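Periplasmic solute binding protein (Pectobacterium atrosepticum, PDB 4RY1) probably binds a sugar in the periplasm and hands it to an ABC-type transporter. Local coordinates at residues L174-M179 with V362-F367; I185-E190 with I195-D200. All coordinates share one frame; numbering follows the deposited sequence.

Contact 1 (L174-M179 with V362-F367)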
loop_
_atom_site.group_PDB
_atom_site.type_symbol
_atom_site.label_atom_id
_atom_site.label_comp_id
_atom_site.label_asym_id
_atom_site.label_seq_id
_atom_site.Cartn_x
_atom_site.Cartn_y
_atom_site.Cartn_z
ATOM N N LEU A 174 6.161 3.699 8.726
ATOM C CA LEU A 174 6.955 2.975 9.726
ATOM C C LEU A 174 7.009 3.771 11.055
ATOM O O LEU A 174 6.815 3.222 12.145
ATOM C CB LEU A 174 8.368 2.720 9.207
ATOM C CG LEU A 174 9.255 1.782 10.039
ATOM C CD1 LEU A 174 8.763 0.349 10.005
ATOM C CD2 LEU A 174 10.702 1.848 9.571
ATOM N N GLY A 175 7.256 5.068 10.919
ATOM C CA GLY A 175 7.262 6.004 12.050
ATOM C C GLY A 175 5.893 6.035 12.720
ATOM O O GLY A 175 5.781 5.997 13.944
ATOM N N ARG A 176 4.841 6.125 11.909
ATOM C CA ARG A 176 3.465 6.085 12.432
ATOM C C ARG A 176 3.212 4.820 13.255
ATOM O O ARG A 176 2.555 4.873 14.315
ATOM C CB ARG A 176 2.456 6.160 11.290
ATOM C CG ARG A 176 1.021 6.167 11.794
ATOM C CD ARG A 176 0.203 5.080 11.169
ATOM N NE ARG A 176 -1.128 4.915 11.736
ATOM C CZ ARG A 176 -1.585 3.775 12.224
ATOM N NH1 ARG A 176 -0.855 2.675 12.164
ATOM N NH2 ARG A 176 -2.811 3.719 12.732
ATOM N N SER A 177 3.712 3.682 12.775
ATOM C CA SER A 177 3.518 2.406 13.460
ATOM C C SER A 177 4.251 2.435 14.816
ATOM O O SER A 177 3.695 2.058 15.864
ATOM C CB SER A 177 3.997 1.238 12.570
ATOM O OG SER A 177 3.682 -0.029 13.100
ATOM N N TYR A 178 5.487 2.923 14.789
ATOM C CA TYR A 178 6.265 3.139 16.015
ATOM C C TYR A 178 5.503 3.992 17.039
ATOM O O TYR A 178 5.392 3.640 18.220
ATOM C CB TYR A 178 7.602 3.814 15.686
ATOM C CG TYR A 178 8.414 4.248 16.895
ATOM C CD1 TYR A 178 9.179 3.327 17.611
ATOM C CD2 TYR A 178 8.453 5.589 17.298
ATOM C CE1 TYR A 178 9.935 3.719 18.705
ATOM C CE2 TYR A 178 9.224 5.990 18.382
ATOM C CZ TYR A 178 9.957 5.047 19.083
ATOM O OH TYR A 178 10.716 5.409 20.180
ATOM N N MET A 179 4.992 5.119 16.572
ATOM C CA MET A 179 4.285 6.061 17.447
ATOM C C MET A 179 2.959 5.504 17.958
ATOM O O MET A 179 2.523 5.828 19.066
ATOM C CB MET A 179 4.066 7.396 16.748
ATOM C CG MET A 179 5.351 8.120 16.362
ATOM S SD MET A 179 6.363 8.829 17.732
ATOM C CE MET A 179 5.351 10.257 18.152
ATOM N N VAL A 362 -5.774 1.348 16.685
ATOM C CA VAL A 362 -5.454 2.706 16.277
ATOM C C VAL A 362 -5.738 2.792 14.769
ATOM O O VAL A 362 -5.041 2.183 13.957
ATOM C CB VAL A 362 -3.986 3.062 16.580
ATOM C CG1 VAL A 362 -3.657 4.487 16.159
ATOM C CG2 VAL A 362 -3.681 2.886 18.058
ATOM N N ALA A 363 -6.756 3.570 14.412
ATOM C CA ALA A 363 -7.200 3.694 13.025
ATOM C C ALA A 363 -6.111 4.242 12.114
ATOM O O ALA A 363 -5.325 5.083 12.520
ATOM C CB ALA A 363 -8.424 4.607 12.954
ATOM N N VAL A 364 -6.126 3.758 10.873
ATOM C CA VAL A 364 -5.311 4.270 9.785
ATOM C C VAL A 364 -6.205 5.250 9.017
ATOM O O VAL A 364 -7.309 4.886 8.593
ATOM C CB VAL A 364 -4.824 3.120 8.873
ATOM C CG1 VAL A 364 -4.033 3.652 7.686
ATOM C CG2 VAL A 364 -4.005 2.118 9.690
ATOM N N SER A 365 -5.735 6.485 8.872
ATOM C CA SER A 365 -6.461 7.527 8.169
ATOM C C SER A 365 -6.041 7.547 6.720
ATOM O O SER A 365 -4.842 7.511 6.422
ATOM C CB SER A 365 -6.139 8.893 8.759
ATOM O OG SER A 365 -6.839 9.883 8.053
ATOM N N PRO A 366 -7.010 7.647 5.800
ATOM C CA PRO A 366 -6.580 7.795 4.408
ATOM C C PRO A 366 -5.766 9.074 4.177
ATOM O O PRO A 366 -5.025 9.182 3.171
ATOM C CB PRO A 366 -7.906 7.828 3.654
ATOM C CG PRO A 366 -8.907 8.340 4.637
ATOM C CD PRO A 366 -8.480 7.720 5.936
ATOM N N PHE A 367 -5.926 10.051 5.073
ATOM C CA PHE A 367 -5.238 11.328 4.899
ATOM C C PHE A 367 -3.741 11.256 5.146
ATOM O O PHE A 367 -3.010 12.129 4.689
ATOM C CB PHE A 367 -5.899 12.397 5.760
ATOM C CG PHE A 367 -7.321 12.650 5.364
ATOM C CD1 PHE A 367 -7.620 13.299 4.174
ATOM C CD2 PHE A 367 -8.359 12.204 6.151
ATOM C CE1 PHE A 367 -8.931 13.484 3.776
ATOM C CE2 PHE A 367 -9.667 12.410 5.779
ATOM C CZ PHE A 367 -9.958 13.051 4.588
HETATM O O HOH W 1 -2.358 0.654 13.245
#
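Arg176 reaches from its helix to the backbone of the 362-367 loop, and one terminal nitrogen does most of the gripping. Arg176 NH2 donates to two successive carbonyls, at 2.9 Å to Ala363 O and 3.0 Å to Val362 O. Neither bond is straight: the angles at hydrogen are 140° and 135°, and NH2 stands above the plane of each carbonyl. Seen from the guanidinium, Val362 O lies in its plane while Ala363 O is tilted a little out of it. A water extends the grip, accepting from Arg176 NH1 at 2.7 Å and donating to Val362 O at 3.2 Å, so that this carbonyl is held both directly and through solvent.

Two valines add van der Waals contacts to the guanidinium. Val364 lays its CG2 over one face of the group, offset toward the rim and 3.6 Å from Arg176 NH2, the two side chains crossing at about a right angle. Val362 brings CG1 equally near to NH2. With CG anti to the backbone N (chi1 -178°) and a bend at chi2, the arginine chain is carried out from the helix to the loop.

Outside the two segments, Arg176 NE makes a salt bridge to Asp186, which probably helps to fix the rotation of the guanidinium. The contact thus pins the connection between helices 346-356 and 371-385 to helix 169-183, whose Leu174 and Ser177 rest on Tyr247 of strand 245-249, while Pro366 and Phe367 pack on helix 69-74.

Contact 2 (I185-E190 with I195-D200)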
loop_
_atom_site.group_PDB
_atom_site.type_symbol
_atom_site.label_atom_id
_atom_site.label_comp_id
_atom_site.label_asym_id
_atom_site.label_seq_id
_atom_site.Cartn_x
_atom_site.Cartn_y
_atom_site.Cartn_z
ATOM N N ILE A 185 -1.876 6.337 19.718
ATOM C CA ILE A 185 -2.610 7.328 18.934
ATOM C C ILE A 185 -2.140 7.291 17.477
ATOM O O ILE A 185 -1.036 6.807 17.185
ATOM C CB ILE A 185 -2.507 8.767 19.496
ATOM C CG1 ILE A 185 -1.095 9.344 19.378
ATOM C CG2 ILE A 185 -2.947 8.775 20.952
ATOM C CD1 ILE A 185 -1.078 10.862 19.406
ATOM N N ASP A 186 -2.993 7.806 16.590
ATOM C CA ASP A 186 -2.696 7.940 15.162
ATOM C C ASP A 186 -2.093 9.317 14.895
ATOM O O ASP A 186 -2.132 10.213 15.727
ATOM C CB ASP A 186 -3.963 7.749 14.305
ATOM C CG ASP A 186 -3.660 7.724 12.799
ATOM O OD1 ASP A 186 -2.665 7.078 12.414
ATOM O OD2 ASP A 186 -4.355 8.425 12.031
ATOM N N MET A 187 -1.488 9.437 13.719
ATOM C CA MET A 187 -0.932 10.679 13.190
ATOM C C MET A 187 -1.973 11.761 12.848
ATOM O O MET A 187 -1.664 12.949 12.905
ATOM C CB MET A 187 -0.107 10.294 11.936
ATOM C CG MET A 187 0.674 11.381 11.222
ATOM S SD MET A 187 1.499 10.703 9.738
ATOM C CE MET A 187 2.708 9.701 10.587
ATOM N N ILE A 188 -3.195 11.343 12.480
ATOM C CA ILE A 188 -4.241 12.275 11.978
ATOM C C ILE A 188 -5.411 12.367 12.971
ATOM O O ILE A 188 -5.879 11.348 13.474
ATOM C CB ILE A 188 -4.825 11.826 10.611
ATOM C CG1 ILE A 188 -3.715 11.493 9.604
ATOM C CG2 ILE A 188 -5.823 12.850 10.067
ATOM C CD1 ILE A 188 -2.886 12.689 9.196
ATOM N N ASP A 189 -5.859 13.594 13.222
ATOM C CA ASP A 189 -7.128 13.875 13.921
ATOM C C ASP A 189 -8.113 14.406 12.891
ATOM O O ASP A 189 -8.096 15.592 12.583
ATOM C CB ASP A 189 -6.949 14.902 15.064
ATOM C CG ASP A 189 -8.190 15.030 15.931
ATOM O OD1 ASP A 189 -9.308 14.836 15.408
ATOM O OD2 ASP A 189 -8.062 15.340 17.129
ATOM N N GLU A 190 -8.960 13.531 12.348
ATOM C CA GLU A 190 -9.879 13.955 11.288
ATOM C C GLU A 190 -10.922 14.981 11.756
ATOM O O GLU A 190 -11.257 15.911 11.021
ATOM C CB GLU A 190 -10.552 12.766 10.626
ATOM C CG GLU A 190 -9.540 11.884 9.905
ATOM C CD GLU A 190 -10.172 10.745 9.132
ATOM O OE1 GLU A 190 -11.381 10.835 8.812
ATOM O OE2 GLU A 190 -9.447 9.763 8.834
ATOM N N ILE A 195 -3.023 17.391 12.263
ATOM C CA ILE A 195 -2.093 16.416 12.800
ATOM C C ILE A 195 -2.448 16.199 14.292
ATOM O O ILE A 195 -2.680 17.152 15.041
ATOM C CB ILE A 195 -0.627 16.888 12.620
ATOM C CG1 ILE A 195 -0.222 16.918 11.138
ATOM C CG2 ILE A 195 0.339 16.024 13.420
ATOM C CD1 ILE A 195 -0.129 15.557 10.471
ATOM N N ALA A 196 -2.532 14.937 14.691
ATOM C CA ALA A 196 -2.863 14.549 16.069
ATOM C C ALA A 196 -1.656 14.603 17.017
ATOM O O ALA A 196 -1.800 14.761 18.239
ATOM C CB ALA A 196 -3.473 13.159 16.098
ATOM N N TYR A 197 -0.469 14.422 16.453
ATOM C CA TYR A 197 0.775 14.535 17.228
ATOM C C TYR A 197 0.951 15.967 17.733
ATOM O O TYR A 197 0.678 16.934 17.027
ATOM C CB TYR A 197 2.009 14.130 16.400
ATOM C CG TYR A 197 2.064 12.707 15.884
ATOM C CD1 TYR A 197 1.282 11.695 16.406
ATOM C CD2 TYR A 197 2.939 12.380 14.864
ATOM C CE1 TYR A 197 1.348 10.395 15.909
ATOM C CE2 TYR A 197 3.011 11.097 14.361
ATOM C CZ TYR A 197 2.220 10.104 14.880
ATOM O OH TYR A 197 2.314 8.846 14.349
ATOM N N SER A 198 1.385 16.083 18.979
ATOM C CA SER A 198 1.839 17.363 19.513
ATOM C C SER A 198 3.097 17.848 18.787
ATOM O O SER A 198 3.755 17.089 18.059
ATOM C CB SER A 198 2.177 17.208 20.994
ATOM O OG SER A 198 3.298 16.343 21.158
ATOM N N ARG A 199 3.450 19.104 19.014
ATOM C CA ARG A 199 4.689 19.646 18.462
ATOM C C ARG A 199 5.862 18.729 18.828
ATOM O O ARG A 199 6.709 18.416 17.992
ATOM C CB ARG A 199 4.954 21.053 18.982
ATOM C CG ARG A 199 6.336 21.581 18.610
ATOM C CD ARG A 199 6.817 22.624 19.602
ATOM N NE ARG A 199 7.294 22.030 20.848
ATOM C CZ ARG A 199 7.777 22.740 21.863
ATOM N NH1 ARG A 199 8.191 22.134 22.968
ATOM N NH2 ARG A 199 7.851 24.063 21.770
ATOM N N ASP A 200 5.916 18.306 20.088
ATOM C CA ASP A 200 6.968 17.389 20.569
ATOM C C ASP A 200 6.970 16.019 19.891
ATOM O O ASP A 200 8.023 15.450 19.585
ATOM C CB ASP A 200 6.880 17.224 22.089
ATOM C CG ASP A 200 7.514 18.386 22.839
ATOM O OD1 ASP A 200 7.984 19.347 22.180
ATOM O OD2 ASP A 200 7.525 18.345 24.088
HETATM O O HOH W 2 0.710 6.889 15.069
#
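Tyr197 lays one face of its ring against Met187. The CA of Met187 sits 3.9 Å from the centroid of the Tyr197 ring and 24° off the ring normal, a CH-pi contact displaced toward the rim. From there the methionine runs past the hydroxyl end of the ring: Met187 CB is 3.7 Å from Tyr197 OH, CG approaches CE2, and the bend at chi3 (-70°) keeps CE beside the same end. Ile185 meets the ring differently, its CD1 coming up in the ring plane at the edge, 3.9 Å from Tyr197 CD1. The hydroxyl is tied back to the 185-190 segment through a water that accepts from Tyr197 OH and donates to Ile185 O.

Ala196 directs its small methyl at the 185-190 segment, where Ala196 CB comes within 3.3 Å of Asp186 O and also meets CB of Asp189. Ile188 and Ile195 have CB bonds that lead away from the facing segment, yet with CG1 anti to the carbonyl carbon in both and each chain folded again at chi2, the CD1 methyls of Ile188 and Ile195 meet at 4.2 Å. Ile195 continues onto Leu399, Ala402 and Leu406 of helix 391-409.

One direct hydrogen bond joins the backbones, Ala196 N to Met187 O at 2.8 Å and nearly straight (167°); the CA of Ile195 adds a CA-H...O contact to the same oxygen. Asp186 OD2 accepts from Ile188 N in an Asx turn.

These features belong to a short beta hairpin, with Ile188 and Ile195 as a non-hydrogen-bonded antiparallel pair. It leads into helix 199-214, for which Ser198 is the N-cap.

Overall arrangement
From the N terminus, the chain first reaches 174-179 on helix 169-183, then turns through 185-190 and 195-200, where contact 2 closes a short hairpin, and enters helix 199-214. Contact 1 closes only much later, when 362-367 returns between helices 346-356 and 371-385, so contact 2 is nested inside the loop of 182 residues that contact 1 closes. The two centres are about 10 Å apart and the segments touch directly: the Arg176–Asp186 salt bridge joins the two contacts, Glu190 probably hydrogen-bonds to Ser365, and Tyr197 packs on Met179. Together they tie helix 169-183, the two-stranded hairpin and the late loop into one block.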